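Local coordinates for protein amidohydrolase (Xanthomonas campestris pv. campestris, PDB 4DZH) that probably deaminates adenosine-type nucleosides such as 5'-methylthioadenosine, as a zinc-dependent member of the amidohydrolase superfamily with a TIM-barrel fold, at residues P83-R88 and T121-A126; T267-A272 and F298-A303; T196-H201 and L221-H226. One frame throughout, in Å; residues are numbered along the deposited sequence.

How the contacts relate
The three contacts come in series along the chain, in the order 1, 3, 2, all in the amidohydrolase TIM barrel. Contact 1 sets the loop after strand 69-80 against helix 114-130. Contact 3 pairs strand 194-200 with the start of strand 225-229 and so joins two neighbouring barrel strands. Contact 2 joins loops that lead into helices 271-280 and 301-306. None touches another. The centres of contacts 1 and 3 are about 22 Å apart, those of 2 and 3 about 23 Å, and those of 1 and 2 about 30 Å. Strand 69-80 carries zinc ligand H79, H81 follows just after it, and strand 225-229 carries H228, so contacts 1 and 3 adjoin segments that supply the same metal site.

Contact 1: P83-R88 and T121-A126; sequences PMTLLR and TTLAIA
T85 and L123 run antiparallel alongside each other, and this pair forms the middle of the contact. The OG1 of T85 lies 3.5 Å from CD2 of L123, a van der Waals touch of the hydroxyl oxygen on a methyl and not a polar bond. The main hydrogen-bond partner of this OG1 is the backbone O of G120. The O of N82 is a second one, and the single proton can only be shared or alternate between them. The rotation of T85 (chi1 51°) presents OG1 to L123 and the methyl CG2 to A124, whose CB it meets at 3.7 Å. T85 therefore straddles two consecutive helix residues.

L123 has CG anti to its backbone N (chi1 -178°), which carries CD2 out to the 3-10 segment 83-86. There CD2 also meets CD2 of L86 at 3.9 Å, with the two leucines set at a slant. The guanidinium of R88 makes only a long, oblique approach, with NH2 4.5 Å from the same CD2 of L123. Its NH2 forms a salt bridge with E127, NH1 bonds to N322 O, and NE to the O of Q392 of the second subunit. At the other end P83 and T121 stand side by side, and CG of P83 is 3.7 Å from OG1 of T121. That hydroxyl is hydrogen-bonded to V117 O.

No hydrogen bond joins the two segments directly. Methyl packing holds the buried interface, while the hydroxyls of T85 and T121 find partners outside it. R88 links the loop to E127 and to the second subunit.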
# COMPACT_ATOMS: atom_id res chain seq x y z
N PRO A 83 -8.92 -16.75 -9.72
CA PRO A 83 -10.35 -16.58 -10.04
C PRO A 83 -11.08 -15.75 -8.98
O PRO A 83 -12.14 -15.21 -9.25
CB PRO A 83 -10.88 -18.02 -10.06
CG PRO A 83 -9.70 -18.81 -10.54
CD PRO A 83 -8.51 -18.16 -9.80
N MET A 84 -10.53 -15.65 -7.77
CA MET A 84 -11.16 -14.83 -6.74
C MET A 84 -11.09 -13.31 -7.02
O MET A 84 -11.64 -12.54 -6.25
CB MET A 84 -10.64 -15.21 -5.34
CG MET A 84 -10.69 -16.71 -5.10
SD MET A 84 -10.23 -17.24 -3.44
CE MET A 84 -11.67 -16.78 -2.49
N THR A 85 -10.47 -12.87 -8.13
CA THR A 85 -10.62 -11.48 -8.53
C THR A 85 -12.11 -11.19 -8.71
O THR A 85 -12.57 -10.10 -8.41
CB THR A 85 -10.00 -11.15 -9.88
OG1 THR A 85 -10.48 -12.10 -10.83
CG2 THR A 85 -8.53 -11.19 -9.81
N LEU A 86 -12.87 -12.18 -9.18
CA LEU A 86 -14.34 -12.01 -9.29
C LEU A 86 -15.06 -11.87 -7.94
O LEU A 86 -16.22 -11.47 -7.90
CB LEU A 86 -14.94 -13.14 -10.17
CG LEU A 86 -14.45 -13.09 -11.62
CD1 LEU A 86 -15.00 -14.31 -12.34
CD2 LEU A 86 -14.86 -11.80 -12.33
N LEU A 87 -14.38 -12.16 -6.83
CA LEU A 87 -14.98 -12.03 -5.51
C LEU A 87 -14.37 -10.80 -4.75
O LEU A 87 -14.41 -10.73 -3.51
CB LEU A 87 -14.78 -13.30 -4.68
CG LEU A 87 -15.38 -14.59 -5.28
CD1 LEU A 87 -15.48 -15.68 -4.23
CD2 LEU A 87 -16.73 -14.29 -5.85
N ARG A 88 -13.83 -9.85 -5.50
CA ARG A 88 -13.16 -8.71 -4.90
C ARG A 88 -14.05 -7.97 -3.92
O ARG A 88 -15.05 -7.41 -4.34
CB ARG A 88 -12.69 -7.77 -6.01
CG ARG A 88 -11.70 -6.69 -5.52
CD ARG A 88 -11.33 -5.71 -6.61
NE ARG A 88 -11.01 -6.24 -7.95
CZ ARG A 88 -9.80 -6.62 -8.36
NH1 ARG A 88 -8.74 -6.66 -7.54
NH2 ARG A 88 -9.65 -6.97 -9.64
N THR A 121 -9.39 -15.75 -13.89
CA THR A 121 -7.96 -15.82 -14.20
C THR A 121 -7.57 -14.77 -15.22
O THR A 121 -6.51 -14.11 -15.11
CB THR A 121 -7.61 -17.23 -14.72
OG1 THR A 121 -7.93 -18.19 -13.69
CG2 THR A 121 -6.14 -17.31 -15.00
N THR A 122 -8.42 -14.60 -16.25
CA THR A 122 -8.15 -13.63 -17.27
C THR A 122 -8.16 -12.20 -16.72
O THR A 122 -7.27 -11.39 -17.04
CB THR A 122 -9.18 -13.77 -18.41
OG1 THR A 122 -9.11 -15.09 -18.94
CG2 THR A 122 -8.91 -12.76 -19.49
N LEU A 123 -9.17 -11.88 -15.89
CA LEU A 123 -9.18 -10.63 -15.16
C LEU A 123 -7.87 -10.41 -14.36
O LEU A 123 -7.25 -9.34 -14.44
CB LEU A 123 -10.40 -10.60 -14.23
CG LEU A 123 -10.58 -9.30 -13.44
CD1 LEU A 123 -10.57 -8.08 -14.37
CD2 LEU A 123 -11.85 -9.41 -12.66
N ALA A 124 -7.43 -11.45 -13.66
CA ALA A 124 -6.19 -11.36 -12.89
C ALA A 124 -4.97 -11.09 -13.76
O ALA A 124 -4.09 -10.27 -13.41
CB ALA A 124 -5.98 -12.63 -12.06
N ILE A 125 -4.92 -11.74 -14.94
CA ILE A 125 -3.79 -11.55 -15.83
C ILE A 125 -3.68 -10.07 -16.25
O ILE A 125 -2.61 -9.46 -16.20
CB ILE A 125 -3.91 -12.47 -17.06
CG1 ILE A 125 -3.67 -13.92 -16.67
CG2 ILE A 125 -2.96 -11.97 -18.18
CD1 ILE A 125 -4.06 -14.90 -17.79
N ALA A 126 -4.82 -9.44 -16.57
CA ALA A 126 -4.80 -8.01 -16.88
C ALA A 126 -4.28 -7.17 -15.67
O ALA A 126 -3.45 -6.27 -15.83
CB ALA A 126 -6.20 -7.56 -17.32

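Contact 2: T267-A272 and F298-A303; sequences TQLTEA and FCPACA
L269 sets its CB and CD1 against the CG-CD edge of the P300 ring, with the two side chains crossing at about a right angle. CD1 of L269 is 4.0 Å from CG of P300, and CD of the ring is only slightly farther from the same methyl. The leucine holds CG beside its own backbone N (chi1 -78°), which brings CD1 to the proline. P300 is the centre of an inverse gamma turn and also the N-cap residue of helix 301-306. The leucine thus packs on the turn that starts this helix.

At one end of the contact the backbones come close. The CA atoms of T267 and C299 are 3.9 Å apart. Here CB of T267 sits 3.7 Å from the backbone N of F298. Water 1 links the two segments: it donates to O of T267 at 3.2 Å and accepts from N of F298 at 2.8 Å. The hydroxyl of T267 is turned to other partners. It receives a hydrogen bond from NE2 of Q268 at 3.1 Å, nearly straight at 167°, and OG1 lies close to the amide plane of Q268. Its own proton goes chiefly to the backbone O of E231, with the O atoms of H230 and S296 as alternatives that share it.

At the other end E271 bends at chi2 and brings OE2 to within 4.2 Å of CB of A303. Its other oxygen, OE1, is hydrogen-bonded to H275. F298 leaves the contact, and its ring packs on L336 and V340 of helix 326-341 and on A339 of the second subunit.

The segments share no direct hydrogen bond. Where the backbones meet, O of T267 and O of F298 are both acceptors, and the water joins T267 to F298 N instead. The T267 hydroxyl holds to E231, a residue seen to bind zinc in this protein, though not in this chain.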
# COMPACT_ATOMS: atom_id res chain seq x y z
N THR A 267 2.77 -17.98 9.63
CA THR A 267 2.69 -16.94 10.66
C THR A 267 2.99 -17.45 12.06
O THR A 267 3.49 -16.71 12.91
CB THR A 267 1.31 -16.26 10.75
OG1 THR A 267 0.32 -17.21 11.11
CG2 THR A 267 0.90 -15.60 9.40
N GLN A 268 2.66 -18.70 12.29
CA GLN A 268 2.86 -19.32 13.60
C GLN A 268 4.14 -20.18 13.55
O GLN A 268 4.06 -21.33 13.09
CB GLN A 268 1.68 -20.23 13.90
CG GLN A 268 0.28 -19.61 13.80
CD GLN A 268 0.09 -18.43 14.71
OE1 GLN A 268 0.11 -18.56 15.94
NE2 GLN A 268 -0.09 -17.26 14.14
N LEU A 269 5.30 -19.67 14.00
CA LEU A 269 6.61 -20.37 13.81
C LEU A 269 7.65 -20.37 14.98
O LEU A 269 7.79 -19.36 15.65
CB LEU A 269 7.37 -19.83 12.60
CG LEU A 269 7.10 -20.15 11.13
CD1 LEU A 269 8.23 -19.63 10.23
CD2 LEU A 269 6.87 -21.65 10.87
N THR A 270 8.43 -21.45 15.13
CA THR A 270 9.59 -21.47 16.04
C THR A 270 10.96 -21.38 15.35
O THR A 270 11.05 -21.54 14.11
CB THR A 270 9.72 -22.87 16.73
OG1 THR A 270 10.11 -23.86 15.74
CG2 THR A 270 8.41 -23.31 17.39
N GLU A 271 12.03 -21.23 16.14
CA GLU A 271 13.40 -21.18 15.57
C GLU A 271 13.84 -22.49 14.96
O GLU A 271 14.36 -22.52 13.82
CB GLU A 271 14.47 -20.65 16.57
CG GLU A 271 14.76 -19.11 16.56
CD GLU A 271 15.54 -18.54 15.32
OE1 GLU A 271 16.67 -19.00 14.95
OE2 GLU A 271 15.02 -17.55 14.73
N ALA A 272 13.65 -23.58 15.71
CA ALA A 272 13.79 -24.94 15.20
C ALA A 272 13.22 -25.05 13.80
O ALA A 272 13.89 -25.52 12.86
CB ALA A 272 13.06 -25.90 16.13
N PHE A 298 1.81 -12.89 12.30
CA PHE A 298 3.03 -12.16 11.93
C PHE A 298 4.16 -13.10 11.58
O PHE A 298 4.95 -13.53 12.44
CB PHE A 298 3.46 -11.22 13.08
CG PHE A 298 2.41 -10.21 13.45
CD1 PHE A 298 2.32 -9.01 12.74
CD2 PHE A 298 1.50 -10.45 14.48
CE1 PHE A 298 1.35 -8.07 13.05
CE2 PHE A 298 0.53 -9.51 14.81
CZ PHE A 298 0.44 -8.31 14.09
N CYS A 299 4.22 -13.47 10.31
CA CYS A 299 5.33 -14.21 9.78
C CYS A 299 6.64 -13.52 10.09
O CYS A 299 6.79 -12.29 9.87
CB CYS A 299 5.16 -14.40 8.27
SG CYS A 299 6.44 -15.24 7.45
N PRO A 300 7.61 -14.28 10.62
CA PRO A 300 8.92 -13.71 11.01
C PRO A 300 9.82 -13.62 9.81
O PRO A 300 10.82 -14.35 9.67
CB PRO A 300 9.46 -14.71 12.04
CG PRO A 300 8.75 -15.99 11.73
CD PRO A 300 7.42 -15.66 11.08
N ALA A 301 9.44 -12.73 8.88
CA ALA A 301 10.15 -12.67 7.62
C ALA A 301 11.62 -12.34 7.76
O ALA A 301 12.45 -12.89 7.03
CB ALA A 301 9.45 -11.69 6.66
N CYS A 302 11.95 -11.42 8.66
CA CYS A 302 13.35 -11.09 8.85
C CYS A 302 14.11 -12.31 9.41
O CYS A 302 15.21 -12.62 8.96
CB CYS A 302 13.50 -9.92 9.81
SG CYS A 302 15.23 -9.52 10.12
N ALA A 303 13.49 -13.00 10.35
CA ALA A 303 14.16 -14.18 10.93
C ALA A 303 14.45 -15.23 9.87
O ALA A 303 15.55 -15.83 9.84
CB ALA A 303 13.35 -14.76 12.08
O HOH W 1 1.88 -14.46 14.59

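Contact 3: T196-H201 and L221-H226; sequences TAFAPH and LDMPVH. With ZN (zinc ion), chain H.
Strand 196-200 and the chain leading into strand 225-229 pair through a single bridge between F198 and V225, which uses both polar backbone atoms of F198. Its N donates to O of P224 at 3.0 Å, and its O accepts from N of H226 at 2.7 Å. The second bond is almost straight, at 171°. CA of V225 also approaches O of F198, and CA of A199 approaches O of H226, as CA-H...O contacts.

M223 runs roughly perpendicular to F198. The methyl CE of M223 stands over one face of the ring, 4.0 Å from its centroid, as a CH-pi contact. The sulfur SD lies obliquely to the ring, 3.5 Å from CE2 of F198, which makes the pair a Met-aromatic contact. The bend at chi3 (76°) folds CE back over the ring and the strand. There CE also meets OG1 of T196 at 3.6 Å. L221 reaches the far end of the same ring with CD1, near CZ. Farther along, P200 lies crosswise to V225, with CG of P200 3.9 Å from CG1 of V225.

L221 O binds a zinc ion at 2.2 Å, together with three waters and H185. Water 2, one of these, also donates to O of D222. D222, with positive phi, is the C-prime residue of a Schellman motif that ends helix 208-221.

The two strands are linked through this helix, a beta-alpha-beta crossover of the barrel. F198, P200 and V225 face helix 208-221, and T196 and M223 touch H185 of helix 174-188. H226 turns towards strand 133-139 and is hydrogen-bonded through NE2 to zinc ligand H79. On its other edge strand 194-200 pairs with strand 156-163.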
# COMPACT_ATOMS: atom_id res chain seq x y z
N THR A 196 3.87 -27.42 -13.50
CA THR A 196 2.80 -27.88 -12.64
C THR A 196 3.30 -28.28 -11.27
O THR A 196 4.47 -28.67 -11.11
CB THR A 196 2.04 -29.07 -13.26
OG1 THR A 196 2.91 -30.21 -13.41
CG2 THR A 196 1.45 -28.67 -14.63
N ALA A 197 2.42 -28.18 -10.27
CA ALA A 197 2.79 -28.53 -8.89
C ALA A 197 1.61 -29.23 -8.25
O ALA A 197 0.49 -29.14 -8.75
CB ALA A 197 3.08 -27.24 -8.09
N PHE A 198 1.86 -29.98 -7.17
CA PHE A 198 0.77 -30.43 -6.33
C PHE A 198 0.41 -29.32 -5.36
O PHE A 198 1.30 -28.65 -4.83
CB PHE A 198 1.19 -31.66 -5.56
CG PHE A 198 1.11 -32.93 -6.37
CD1 PHE A 198 -0.13 -33.57 -6.57
CD2 PHE A 198 2.24 -33.48 -6.97
CE1 PHE A 198 -0.21 -34.73 -7.33
CE2 PHE A 198 2.17 -34.64 -7.73
CZ PHE A 198 0.95 -35.28 -7.91
N ALA A 199 -0.88 -29.15 -5.12
CA ALA A 199 -1.36 -28.15 -4.18
C ALA A 199 -2.30 -28.78 -3.15
O ALA A 199 -3.51 -28.51 -3.15
CB ALA A 199 -2.06 -27.00 -4.91
N PRO A 200 -1.75 -29.60 -2.25
CA PRO A 200 -2.63 -29.99 -1.14
C PRO A 200 -3.11 -28.74 -0.39
O PRO A 200 -2.35 -27.77 -0.18
CB PRO A 200 -1.73 -30.87 -0.28
CG PRO A 200 -0.32 -30.33 -0.53
CD PRO A 200 -0.35 -29.99 -2.04
N HIS A 201 -4.39 -28.71 -0.04
CA HIS A 201 -4.97 -27.45 0.41
C HIS A 201 -4.38 -26.93 1.73
O HIS A 201 -3.89 -25.79 1.80
CB HIS A 201 -6.50 -27.53 0.48
CG HIS A 201 -7.12 -26.34 1.14
ND1 HIS A 201 -7.60 -26.36 2.43
CD2 HIS A 201 -7.25 -25.07 0.70
CE1 HIS A 201 -8.03 -25.16 2.76
NE2 HIS A 201 -7.84 -24.35 1.72
N LEU A 221 7.03 -37.61 -10.38
CA LEU A 221 6.75 -36.77 -11.55
C LEU A 221 7.58 -35.50 -11.55
O LEU A 221 7.48 -34.68 -12.48
CB LEU A 221 5.27 -36.40 -11.61
CG LEU A 221 4.29 -37.56 -11.53
CD1 LEU A 221 2.88 -37.03 -11.31
CD2 LEU A 221 4.36 -38.44 -12.80
N ASP A 222 8.39 -35.33 -10.51
CA ASP A 222 9.26 -34.17 -10.38
C ASP A 222 8.47 -32.84 -10.36
O ASP A 222 8.57 -32.00 -11.28
CB ASP A 222 10.33 -34.16 -11.48
CG ASP A 222 11.40 -33.10 -11.24
OD1 ASP A 222 11.66 -32.77 -10.06
OD2 ASP A 222 11.97 -32.60 -12.24
N MET A 223 7.66 -32.70 -9.30
CA MET A 223 6.81 -31.53 -9.10
C MET A 223 7.02 -30.90 -7.69
O MET A 223 7.25 -31.59 -6.71
CB MET A 223 5.32 -31.89 -9.31
CG MET A 223 4.91 -32.24 -10.74
SD MET A 223 3.41 -33.24 -10.70
CE MET A 223 2.23 -31.92 -10.33
N PRO A 224 6.92 -29.57 -7.58
CA PRO A 224 6.91 -28.95 -6.25
C PRO A 224 5.60 -29.24 -5.50
O PRO A 224 4.64 -29.73 -6.13
CB PRO A 224 7.01 -27.45 -6.58
CG PRO A 224 7.60 -27.40 -7.94
CD PRO A 224 7.03 -28.57 -8.66
N VAL A 225 5.58 -28.97 -4.19
CA VAL A 225 4.39 -29.14 -3.35
C VAL A 225 4.02 -27.78 -2.76
O VAL A 225 4.77 -27.23 -1.99
CB VAL A 225 4.67 -30.18 -2.23
CG1 VAL A 225 3.48 -30.32 -1.32
CG2 VAL A 225 5.06 -31.53 -2.86
N HIS A 226 2.85 -27.24 -3.12
CA HIS A 226 2.44 -25.86 -2.74
C HIS A 226 1.37 -25.95 -1.63
O HIS A 226 0.24 -26.35 -1.92
CB HIS A 226 1.82 -25.24 -4.00
CG HIS A 226 1.35 -23.82 -3.86
ND1 HIS A 226 0.83 -23.11 -4.94
CD2 HIS A 226 1.28 -22.98 -2.80
CE1 HIS A 226 0.49 -21.90 -4.54
NE2 HIS A 226 0.75 -21.79 -3.25
ZN ZN H . 7.48 -34.40 -14.64
O HOH W 2 7.87 -32.38 -14.01
O HOH W 3 8.06 -33.43 -16.42
O HOH W 4 8.19 -36.46 -15.04